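Local coordinates for periplasmic binding protein (PDB 4RY8), which binds 5-methylthioribose in the cleft between its two lobes and probably delivers this sugar to a membrane transporter as its periplasmic solute-binding component, at residues I121-I125 with V248-G252; D206-K210 with V232-D236; I237-Q243 with I286-L291. Residue numbers count along the deposited sequence, not the author numbering.

Contact 1. Residues I121-I125 with V248-G252; sequences IGYLI and VATVG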
loop_
_atom_site.group_PDB
_atom_site.type_symbol
_atom_site.label_atom_id
_atom_site.label_comp_id
_atom_site.label_asym_id
_atom_site.label_seq_id
_atom_site.Cartn_x
_atom_site.Cartn_y
_atom_site.Cartn_z
ATOM N N ILE C 121 5.931 1.580 0.154
ATOM C CA ILE C 121 6.656 2.839 0.263
ATOM C C ILE C 121 6.321 3.709 -0.942
ATOM O O ILE C 121 6.020 4.862 -0.794
ATOM C CB ILE C 121 8.212 2.682 0.302
ATOM C CG1 ILE C 121 8.746 2.037 1.583
ATOM C CG2 ILE C 121 8.877 4.052 0.140
ATOM C CD1 ILE C 121 10.259 1.811 1.537
ATOM N N GLY C 122 6.448 3.146 -2.149
ATOM C CA GLY C 122 6.194 3.919 -3.370
ATOM C C GLY C 122 4.766 4.441 -3.510
ATOM O O GLY C 122 4.553 5.555 -3.973
ATOM N N TYR C 123 3.815 3.651 -3.026
ATOM C CA TYR C 123 2.430 3.997 -2.966
ATOM C C TYR C 123 2.208 5.053 -1.875
ATOM O O TYR C 123 1.585 6.072 -2.101
ATOM C CB TYR C 123 1.560 2.781 -2.622
ATOM C CG TYR C 123 0.133 3.223 -2.557
ATOM C CD1 TYR C 123 -0.478 3.706 -3.701
ATOM C CD2 TYR C 123 -0.572 3.327 -1.334
ATOM C CE1 TYR C 123 -1.758 4.192 -3.670
ATOM C CE2 TYR C 123 -1.880 3.808 -1.307
ATOM C CZ TYR C 123 -2.464 4.240 -2.501
ATOM O OH TYR C 123 -3.749 4.756 -2.572
ATOM N N LEU C 124 2.765 4.841 -0.705
ATOM C CA LEU C 124 2.461 5.800 0.371
ATOM C C LEU C 124 2.992 7.182 0.058
ATOM O O LEU C 124 2.283 8.182 0.241
ATOM C CB LEU C 124 2.999 5.337 1.711
ATOM C CG LEU C 124 2.370 4.139 2.412
ATOM C CD1 LEU C 124 3.185 3.850 3.666
ATOM C CD2 LEU C 124 0.894 4.327 2.743
ATOM N N ILE C 125 4.226 7.271 -0.427
ATOM C CA ILE C 125 4.793 8.608 -0.637
ATOM C C ILE C 125 4.156 9.244 -1.848
ATOM O O ILE C 125 3.893 10.452 -1.820
ATOM C CB ILE C 125 6.352 8.651 -0.676
ATOM C CG1 ILE C 125 6.839 10.089 -0.597
ATOM C CG2 ILE C 125 6.867 7.971 -1.991
ATOM C CD1 ILE C 125 6.658 10.828 0.722
ATOM N N VAL C 248 8.550 18.190 3.011
ATOM C CA VAL C 248 7.309 18.059 3.838
ATOM C C VAL C 248 6.962 16.660 4.382
ATOM O O VAL C 248 6.318 16.536 5.418
ATOM C CB VAL C 248 6.072 18.711 3.169
ATOM C CG1 VAL C 248 6.294 20.211 2.992
ATOM C CG2 VAL C 248 5.765 18.087 1.865
ATOM N N ALA C 249 7.423 15.618 3.712
ATOM C CA ALA C 249 7.192 14.264 4.147
ATOM C C ALA C 249 8.215 13.299 3.544
ATOM O O ALA C 249 8.750 13.534 2.445
ATOM C CB ALA C 249 5.785 13.818 3.763
ATOM N N THR C 250 8.484 12.242 4.306
ATOM C CA THR C 250 9.231 11.082 3.852
ATOM C C THR C 250 8.557 9.824 4.427
ATOM O O THR C 250 7.839 9.838 5.451
ATOM C CB THR C 250 10.746 11.162 4.275
ATOM O OG1 THR C 250 11.540 10.188 3.582
ATOM C CG2 THR C 250 10.928 10.942 5.767
ATOM N N VAL C 251 8.785 8.735 3.732
ATOM C CA VAL C 251 8.321 7.438 4.116
ATOM C C VAL C 251 9.537 6.535 4.288
ATOM O O VAL C 251 10.376 6.398 3.389
ATOM C CB VAL C 251 7.335 6.929 3.034
ATOM C CG1 VAL C 251 7.125 5.428 3.135
ATOM C CG2 VAL C 251 6.020 7.717 3.206
ATOM N N GLY C 252 9.644 5.903 5.444
ATOM C CA GLY C 252 10.782 5.007 5.659
ATOM C C GLY C 252 10.785 4.114 6.872
ATOM O O GLY C 252 9.766 3.967 7.557
#

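Contact 2. Residues D206-K210 with V232-D236; sequences DEFAK and VTTED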
loop_
_atom_site.group_PDB
_atom_site.type_symbol
_atom_site.label_atom_id
_atom_site.label_comp_id
_atom_site.label_asym_id
_atom_site.label_seq_id
_atom_site.Cartn_x
_atom_site.Cartn_y
_atom_site.Cartn_z
ATOM N N ASP C 206 16.740 9.121 0.116
ATOM C CA ASP C 206 17.019 10.374 0.780
ATOM C C ASP C 206 18.235 11.143 0.249
ATOM O O ASP C 206 18.275 12.359 0.368
ATOM C CB ASP C 206 17.038 10.296 2.364
ATOM C CG ASP C 206 18.124 9.367 2.928
ATOM O OD1 ASP C 206 18.845 8.685 2.177
ATOM O OD2 ASP C 206 18.282 9.327 4.193
ATOM N N GLU C 207 19.211 10.475 -0.360
ATOM C CA GLU C 207 20.350 11.174 -0.982
ATOM C C GLU C 207 19.940 12.020 -2.211
ATOM O O GLU C 207 20.473 13.126 -2.429
ATOM C CB GLU C 207 21.466 10.185 -1.335
ATOM C CG GLU C 207 22.132 9.566 -0.120
ATOM C CD GLU C 207 22.798 10.588 0.779
ATOM O OE1 GLU C 207 23.595 11.430 0.297
ATOM O OE2 GLU C 207 22.544 10.547 1.994
ATOM N N PHE C 208 18.967 11.544 -2.960
ATOM C CA PHE C 208 18.401 12.322 -4.062
ATOM C C PHE C 208 17.659 13.535 -3.449
ATOM O O PHE C 208 17.816 14.674 -3.871
ATOM C CB PHE C 208 17.360 11.514 -4.834
ATOM C CG PHE C 208 17.893 10.388 -5.711
ATOM C CD1 PHE C 208 19.091 10.470 -6.433
ATOM C CD2 PHE C 208 17.083 9.293 -5.919
ATOM C CE1 PHE C 208 19.478 9.409 -7.229
ATOM C CE2 PHE C 208 17.463 8.247 -6.731
ATOM C CZ PHE C 208 18.655 8.318 -7.394
ATOM N N ALA C 209 16.845 13.273 -2.438
ATOM C CA ALA C 209 16.058 14.338 -1.781
ATOM C C ALA C 209 16.952 15.471 -1.247
ATOM O O ALA C 209 16.666 16.634 -1.454
ATOM C CB ALA C 209 15.205 13.748 -0.650
ATOM N N LYS C 210 18.053 15.116 -0.592
ATOM C CA LYS C 210 18.954 16.084 0.039
ATOM C C LYS C 210 19.504 17.020 -0.999
ATOM O O LYS C 210 19.510 18.209 -0.833
ATOM C CB LYS C 210 20.102 15.360 0.760
ATOM C CG LYS C 210 19.637 14.279 1.732
ATOM C CD LYS C 210 19.866 14.582 3.182
ATOM C CE LYS C 210 21.267 14.212 3.604
ATOM N NZ LYS C 210 21.692 12.804 3.366
ATOM N N VAL C 232 14.558 7.872 6.135
ATOM C CA VAL C 232 14.675 8.836 7.228
ATOM C C VAL C 232 15.980 8.527 7.981
ATOM O O VAL C 232 16.377 7.345 8.164
ATOM C CB VAL C 232 13.403 8.832 8.090
ATOM C CG1 VAL C 232 13.205 7.472 8.748
ATOM C CG2 VAL C 232 13.413 9.976 9.104
ATOM N N THR C 233 16.680 9.600 8.335
ATOM C CA THR C 233 17.873 9.538 9.183
ATOM C C THR C 233 17.849 10.806 10.038
ATOM O O THR C 233 16.999 11.676 9.836
ATOM C CB THR C 233 19.188 9.532 8.382
ATOM O OG1 THR C 233 19.338 10.787 7.715
ATOM C CG2 THR C 233 19.235 8.402 7.352
ATOM N N THR C 234 18.787 10.930 10.974
ATOM C CA THR C 234 18.932 12.174 11.733
ATOM C C THR C 234 19.285 13.345 10.808
ATOM O O THR C 234 18.703 14.427 10.925
ATOM C CB THR C 234 19.948 12.009 12.858
ATOM O OG1 THR C 234 19.391 11.098 13.815
ATOM C CG2 THR C 234 20.254 13.331 13.523
ATOM N N GLU C 235 20.185 13.119 9.857
ATOM C CA GLU C 235 20.460 14.135 8.832
ATOM C C GLU C 235 19.184 14.602 8.130
ATOM O O GLU C 235 18.951 15.799 7.982
ATOM C CB GLU C 235 21.470 13.609 7.807
ATOM C CG GLU C 235 22.897 13.641 8.328
ATOM C CD GLU C 235 23.871 12.913 7.433
ATOM O OE1 GLU C 235 23.501 12.503 6.289
ATOM O OE2 GLU C 235 25.020 12.761 7.883
ATOM N N ASP C 236 18.373 13.653 7.667
ATOM C CA ASP C 236 17.089 13.976 7.072
ATOM C C ASP C 236 16.189 14.779 7.975
ATOM O O ASP C 236 15.668 15.826 7.596
ATOM C CB ASP C 236 16.382 12.684 6.710
ATOM C CG ASP C 236 17.109 11.912 5.590
ATOM O OD1 ASP C 236 18.000 12.518 4.963
ATOM O OD2 ASP C 236 16.802 10.718 5.377
HETATM O O HOH W 1 20.489 10.677 5.113
#

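Contact 3. Residues I237-Q243 with I286-L291; sequences IQMMIQQ and ITRQFL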
loop_
_atom_site.group_PDB
_atom_site.type_symbol
_atom_site.label_atom_id
_atom_site.label_comp_id
_atom_site.label_asym_id
_atom_site.label_seq_id
_atom_site.Cartn_x
_atom_site.Cartn_y
_atom_site.Cartn_z
ATOM N N ILE C 237 15.987 14.261 9.180
ATOM C CA ILE C 237 15.237 15.021 10.233
ATOM C C ILE C 237 15.690 16.484 10.374
ATOM O O ILE C 237 14.841 17.426 10.333
ATOM C CB ILE C 237 15.302 14.265 11.568
ATOM C CG1 ILE C 237 14.439 12.988 11.460
ATOM C CG2 ILE C 237 14.853 15.155 12.730
ATOM C CD1 ILE C 237 14.716 11.926 12.524
ATOM N N GLN C 238 17.009 16.683 10.533
ATOM C CA GLN C 238 17.587 18.028 10.745
ATOM C C GLN C 238 17.257 18.902 9.577
ATOM O O GLN C 238 16.915 20.062 9.724
ATOM C CB GLN C 238 19.116 17.986 10.815
ATOM C CG GLN C 238 19.679 17.362 12.064
ATOM C CD GLN C 238 21.119 16.888 11.870
ATOM O OE1 GLN C 238 21.722 17.012 10.790
ATOM N NE2 GLN C 238 21.676 16.338 12.922
ATOM N N MET C 239 17.407 18.349 8.382
ATOM C CA MET C 239 17.083 19.114 7.231
ATOM C C MET C 239 15.564 19.351 7.030
ATOM O O MET C 239 15.187 20.338 6.388
ATOM C CB MET C 239 17.673 18.429 5.995
ATOM C CG MET C 239 19.193 18.447 5.877
ATOM S SD MET C 239 19.720 17.757 4.272
ATOM C CE MET C 239 18.778 18.807 3.192
ATOM N N MET C 240 14.706 18.451 7.527
ATOM C CA MET C 240 13.251 18.629 7.432
ATOM C C MET C 240 12.763 19.715 8.403
ATOM O O MET C 240 11.867 20.479 8.089
ATOM C CB MET C 240 12.499 17.316 7.702
ATOM C CG MET C 240 12.616 16.275 6.557
ATOM S SD MET C 240 11.920 14.617 6.812
ATOM C CE MET C 240 10.180 15.013 6.594
ATOM N N ILE C 241 13.373 19.808 9.552
ATOM C CA ILE C 241 12.818 20.709 10.580
ATOM C C ILE C 241 13.294 22.153 10.475
ATOM O O ILE C 241 12.871 23.008 11.256
ATOM C CB ILE C 241 13.030 20.153 12.004
ATOM C CG1 ILE C 241 14.514 20.174 12.398
ATOM C CG2 ILE C 241 12.439 18.753 12.074
ATOM C CD1 ILE C 241 14.759 19.737 13.823
ATOM N N GLN C 242 14.180 22.424 9.522
ATOM C CA GLN C 242 14.633 23.799 9.242
ATOM C C GLN C 242 13.454 24.702 8.910
ATOM O O GLN C 242 12.485 24.283 8.241
ATOM C CB GLN C 242 15.576 23.827 8.024
ATOM C CG GLN C 242 16.954 23.213 8.214
ATOM C CD GLN C 242 17.821 23.323 6.961
ATOM O OE1 GLN C 242 17.388 23.831 5.922
ATOM N NE2 GLN C 242 19.052 22.845 7.059
ATOM N N GLN C 243 13.549 25.949 9.361
ATOM C CA GLN C 243 12.591 26.967 8.987
ATOM C C GLN C 243 12.482 27.069 7.452
ATOM O O GLN C 243 13.481 27.020 6.722
ATOM C CB GLN C 243 13.002 28.319 9.606
ATOM C CG GLN C 243 11.856 29.305 9.761
ATOM C CD GLN C 243 12.299 30.759 9.664
ATOM O OE1 GLN C 243 13.490 31.078 9.750
ATOM N NE2 GLN C 243 11.334 31.650 9.477
ATOM N N ILE C 286 6.228 9.822 7.689
ATOM C CA ILE C 286 6.811 10.743 8.656
ATOM C C ILE C 286 6.722 12.137 8.060
ATOM O O ILE C 286 7.468 12.458 7.162
ATOM C CB ILE C 286 8.292 10.381 8.947
ATOM C CG1 ILE C 286 8.374 8.960 9.544
ATOM C CG2 ILE C 286 8.865 11.418 9.922
ATOM C CD1 ILE C 286 9.682 8.252 9.353
ATOM N N THR C 287 5.817 12.970 8.558
ATOM C CA THR C 287 5.663 14.322 8.014
ATOM C C THR C 287 6.509 15.358 8.780
ATOM O O THR C 287 6.839 15.169 9.952
ATOM C CB THR C 287 4.180 14.750 7.983
ATOM O OG1 THR C 287 3.741 15.044 9.309
ATOM C CG2 THR C 287 3.278 13.668 7.402
ATOM N N ARG C 288 6.883 16.432 8.079
ATOM C CA ARG C 288 7.599 17.542 8.704
ATOM C C ARG C 288 6.789 18.088 9.884
ATOM O O ARG C 288 7.349 18.445 10.921
ATOM C CB ARG C 288 7.853 18.657 7.684
ATOM C CG ARG C 288 8.346 19.930 8.319
ATOM C CD ARG C 288 8.778 21.000 7.343
ATOM N NE ARG C 288 9.579 21.986 8.061
ATOM C CZ ARG C 288 9.097 22.876 8.921
ATOM N NH1 ARG C 288 7.801 22.952 9.183
ATOM N NH2 ARG C 288 9.922 23.706 9.519
ATOM N N GLN C 289 5.477 18.146 9.690
ATOM C CA GLN C 289 4.515 18.597 10.694
ATOM C C GLN C 289 4.559 17.776 11.973
ATOM O O GLN C 289 4.510 18.331 13.094
ATOM C CB GLN C 289 3.096 18.527 10.107
ATOM C CG GLN C 289 2.138 19.588 10.630
ATOM C CD GLN C 289 2.031 20.781 9.691
ATOM O OE1 GLN C 289 1.746 20.625 8.500
ATOM N NE2 GLN C 289 2.260 21.976 10.222
ATOM N N PHE C 290 4.576 16.459 11.811
ATOM C CA PHE C 290 4.708 15.533 12.949
ATOM C C PHE C 290 6.068 15.710 13.666
ATOM O O PHE C 290 6.138 15.636 14.906
ATOM C CB PHE C 290 4.489 14.064 12.488
ATOM C CG PHE C 290 4.757 13.044 13.556
ATOM C CD1 PHE C 290 3.837 12.833 14.594
ATOM C CD2 PHE C 290 5.951 12.326 13.565
ATOM C CE1 PHE C 290 4.103 11.911 15.598
ATOM C CE2 PHE C 290 6.216 11.411 14.576
ATOM C CZ PHE C 290 5.290 11.204 15.595
ATOM N N LEU C 291 7.146 15.960 12.912
ATOM C CA LEU C 291 8.471 16.144 13.549
ATOM C C LEU C 291 8.467 17.404 14.429
ATOM O O LEU C 291 8.925 17.366 15.592
ATOM C CB LEU C 291 9.615 16.229 12.538
ATOM C CG LEU C 291 9.880 15.025 11.622
ATOM C CD1 LEU C 291 10.879 15.439 10.545
ATOM C CD2 LEU C 291 10.404 13.868 12.450
#

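Contact 1. Residues I121-I125 with V248-G252
Helical residues 121-125 and strand residues 248-252 run nearly antiparallel, with 164° between their N-to-C directions. Their axes come within 8.4 Å. The closest alpha carbons are CA of Ile125 and CA of Val251, 6.0 Å apart. No hydrogen bond links the two segments. The strand's backbone is paired within its sheet instead, with residues such as Val227 and Ser229 on one neighbouring strand and Ile286 and Arg288, at the end of strand 284-287 and just after it, on the other side.

Val251 is the main strand residue here, and its side chain points toward the helix. CG1 of Val251 is 3.7 Å from CG2 of Ile121. CG2 of Val251 is 4.0 Å from CB of Ile125 and 4.1 Å from CB of Leu124. Ile121 and Ile125 are one helical turn apart, and the backbone bond from N of Ile125 to O of Ile121 (3.0 Å) closes that turn.

This is helix-on-sheet packing in the lobe built on the mixed sheet of a periplasmic binding protein, with helix 118-132 laid over strand 247-252. The ligand site is near: the side chain of Ile121 is about 6 Å from the bound 5-methylthioribose at the nearest atoms, and it also touches the pocket residues Gln116 and Arg153.

Earlier in the strand, CD1 of Ile125 is 3.8 Å from O of Ala249 and 4.4 Å from its CB. Thr250 points away from the helix, and its OG1 hydrogen-bonds to Asp231 O and Ser229 OG. Tyr123 hydrogen-bonds through OH to Asp117 of the second subunit.

Contact 2. Residues D206-K210 with V232-D236
Lys210 lies at the centre of a salt-bridge network. Its NZ is 2.8 Å from OE2 of Glu207, on the same helix. NZ also reaches OE1 of Glu235 at 3.5 Å, a salt bridge whose hydrogen bond is weak. Water 1 accepts from NZ of Lys210 at 3.0 Å and donates to OD2 of Asp206 at 2.7 Å. The same water is hydrogen-bonded to OG1 of Thr233 at 2.8 Å. Thr233 is the N-cap of helix 234-240, and its OG1 accepts from N of Asp236 at 3.0 Å. Around these bonds the contacts are carbon against carboxylate oxygen: CG2 of Thr233 is 3.4 Å from OD2 of Asp206, and CD of Lys210 is 3.3 Å from OD1 of Asp236. Asp206 also touches Phe29 of the ligand pocket, and its backbone N hydrogen-bonds to the pocket residue Asp231. The contact thus joins the starts of two helices beside the sugar site. Asp206, Glu207, Glu235 and Asp236 gather round Lys210, more acids than one lysine can neutralise.

Contact 3. Residues I237-Q243 with I286-L291
Met240, Arg288 and Leu291 bury the most surface here. Arg288 makes the polar link. Its guanidinium reaches backbone carbonyls of Met240 and Gln242. NH2 of Arg288 donates to O of Gln242 at 2.9 Å, and NE of Arg288 makes a weak hydrogen bond to O of Met240 at 2.7 Å. Both carbonyl oxygens lie at the edge of the guanidinium, near its plane.

Met240 extends its side chain beside the end of strand 284-287. Its CE is 3.8 Å from O of Ile286, while its CB is 3.8 Å from CD1 of Leu291.

The contact sits at the edge of the mixed sheet. Strand 284-287 is its outermost antiparallel member, and the chain turns directly from it into helix 288-293. Thr287 is the N-cap of that helix, its OG1 accepting from N of Phe290 at 3.0 Å.

Leu291 points toward residues 237-243 and is met by two isoleucines as well as by Met240. CB of Leu291 is 3.8 Å from CG2 of Ile241, and CD2 of Leu291 is 4.2 Å from CG1 of Ile237. Leu291 also touches Ile296 in the following loop.

All three contacts lie in the same lobe, around the mixed sheet. Contacts 1 and 2 are buried and come near the sugar. Contact 3 is only partly buried and lies farther from it. Contact 1 is apolar, contact 2 is built on charges and a water, and contact 3 mixes apolar packing with arginine-to-backbone bonds. Contacts 2 and 3 share helix 234-240, and CD of Lys210 meets SD of Met239 at 3.4 Å. Contacts 1 and 3 share the sheet: strands 247-252 and 284-287 are antiparallel neighbours, with N of Ile286 2.8 Å from O of Thr250. Val232 of contact 2 packs against both Thr250 and Ile286.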